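Local atomic coordinates of transcriptional regulator Tm0710 (Thermotoga maritima, PDB entry 2A61), a protein that probably binds DNA as a dimeric, MarR-family transcriptional regulator through a winged helix-turn-helix domain and so controls gene expression. Residues 17-21 and 108-112. Residues are numbered along the deposited sequence.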
# COMPACT_ATOMS: atom_id res chain seq x y z
N MET A 17 -3.38 1.86 -9.23
CA MET A 17 -4.57 2.58 -9.72
C MET A 17 -5.79 2.35 -8.84
O MET A 17 -6.55 3.29 -8.55
CB MET A 17 -4.91 2.24 -11.19
CG MET A 17 -3.91 2.90 -12.17
SD MET A 17 -4.38 2.70 -13.89
CE MET A 17 -3.82 1.00 -14.13
N VAL A 18 -6.01 1.10 -8.43
CA VAL A 18 -7.16 0.87 -7.59
C VAL A 18 -6.95 1.48 -6.20
O VAL A 18 -7.90 1.94 -5.61
CB VAL A 18 -7.60 -0.59 -7.55
CG1 VAL A 18 -6.56 -1.42 -6.93
CG2 VAL A 18 -8.98 -0.69 -6.83
N LYS A 19 -5.71 1.42 -5.69
CA LYS A 19 -5.39 2.03 -4.37
C LYS A 19 -5.70 3.54 -4.40
O LYS A 19 -6.40 4.06 -3.53
CB LYS A 19 -3.92 1.79 -4.00
CG LYS A 19 -3.44 2.41 -2.65
CD LYS A 19 -1.91 2.41 -2.59
CE LYS A 19 -1.36 2.97 -1.24
NZ LYS A 19 -1.69 1.97 -0.19
N VAL A 20 -5.18 4.23 -5.43
CA VAL A 20 -5.35 5.66 -5.58
C VAL A 20 -6.81 6.03 -5.77
O VAL A 20 -7.33 6.95 -5.11
CB VAL A 20 -4.46 6.21 -6.72
CG1 VAL A 20 -4.74 7.70 -7.01
CG2 VAL A 20 -3.00 5.97 -6.37
N GLU A 21 -7.49 5.28 -6.62
CA GLU A 21 -8.90 5.54 -6.87
C GLU A 21 -9.79 5.47 -5.61
O GLU A 21 -10.59 6.35 -5.36
CB GLU A 21 -9.42 4.60 -7.95
CG GLU A 21 -10.88 4.89 -8.34
CD GLU A 21 -11.09 6.22 -9.12
OE1 GLU A 21 -10.17 6.72 -9.82
OE2 GLU A 21 -12.21 6.77 -9.04
N ARG A 108 -13.82 1.68 -4.84
CA ARG A 108 -13.08 0.63 -5.58
C ARG A 108 -14.00 -0.32 -6.37
O ARG A 108 -13.69 -0.67 -7.53
CB ARG A 108 -12.22 -0.18 -4.59
CG ARG A 108 -11.03 0.61 -4.02
CD ARG A 108 -10.43 -0.10 -2.81
NE ARG A 108 -9.78 -1.36 -3.19
CZ ARG A 108 -8.46 -1.54 -3.33
NH1 ARG A 108 -7.60 -0.55 -3.11
NH2 ARG A 108 -8.00 -2.74 -3.69
N GLU A 109 -15.08 -0.78 -5.73
CA GLU A 109 -16.09 -1.62 -6.42
C GLU A 109 -16.67 -0.90 -7.65
O GLU A 109 -16.82 -1.52 -8.73
CB GLU A 109 -17.22 -2.03 -5.43
CG GLU A 109 -16.75 -3.07 -4.35
CD GLU A 109 -17.82 -3.38 -3.28
OE1 GLU A 109 -18.83 -2.67 -3.21
OE2 GLU A 109 -17.63 -4.32 -2.50
N ASN A 110 -17.00 0.38 -7.49
CA ASN A 110 -17.56 1.17 -8.60
C ASN A 110 -16.54 1.36 -9.73
O ASN A 110 -16.87 1.23 -10.91
CB ASN A 110 -18.11 2.54 -8.12
CG ASN A 110 -19.25 2.39 -7.10
OD1 ASN A 110 -19.88 1.33 -6.97
ND2 ASN A 110 -19.51 3.46 -6.36
N PHE A 111 -15.29 1.60 -9.35
CA PHE A 111 -14.18 1.69 -10.32
C PHE A 111 -14.07 0.35 -11.11
O PHE A 111 -14.04 0.34 -12.33
CB PHE A 111 -12.91 1.98 -9.54
CG PHE A 111 -11.68 2.19 -10.39
CD1 PHE A 111 -11.72 3.02 -11.51
CD2 PHE A 111 -10.47 1.62 -10.02
CE1 PHE A 111 -10.60 3.20 -12.26
CE2 PHE A 111 -9.33 1.81 -10.80
CZ PHE A 111 -9.40 2.60 -11.90
N ILE A 112 -14.08 -0.77 -10.38
CA ILE A 112 -13.92 -2.09 -11.01
C ILE A 112 -15.17 -2.45 -11.84
O ILE A 112 -15.05 -3.09 -12.89
CB ILE A 112 -13.63 -3.17 -9.93
CG1 ILE A 112 -12.25 -2.93 -9.25
CG2 ILE A 112 -13.78 -4.61 -10.52
CD1 ILE A 112 -11.05 -2.97 -10.16
O HOH W 1 -7.83 2.18 -1.91
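Phe111 lays one face of its ring against the aliphatic part of Glu21: CG of Glu21 sits 3.8 Å from the centroid of the Phe111 ring and 23° off its normal, which meets the criteria for a CH-pi contact. Val18 lies alongside, with CG2 4.2 Å from CD2 of Phe111, and the same Val18 CG2 rests over one face of the Arg108 guanidinium, 3.6 Å from Arg108 CZ. Val18 thus touches the side chains of both Arg108 and Phe111, which stand about one helical turn apart. The axes of 17-21, on helix 5-23, and 108-112, on helix 95-119, approach to 9.7 Å with 130° between their N-to-C directions, a steeply oblique crossing, with Val18 and Arg108 the nearest pair (CA to CA 6.3 Å).

No direct hydrogen bond joins the segments; one water bridges them, donating to Lys19 O (2.9 Å) and accepting from Arg108 NH1 (3.0 Å). Arg108 NE forms a salt bridge with Glu8 of the second subunit, whose Met138 also packs on Met17 and Phe111, consistent with the helical dimerization region of MarR proteins. Between the segments, direct contact is thus apolar, CH-pi and guanidinium-face packing; beside it, Glu21, whose OE1 bridges to Lys24, adds an ionic link between the same helices through OE2 to Arg107, just before 108-112.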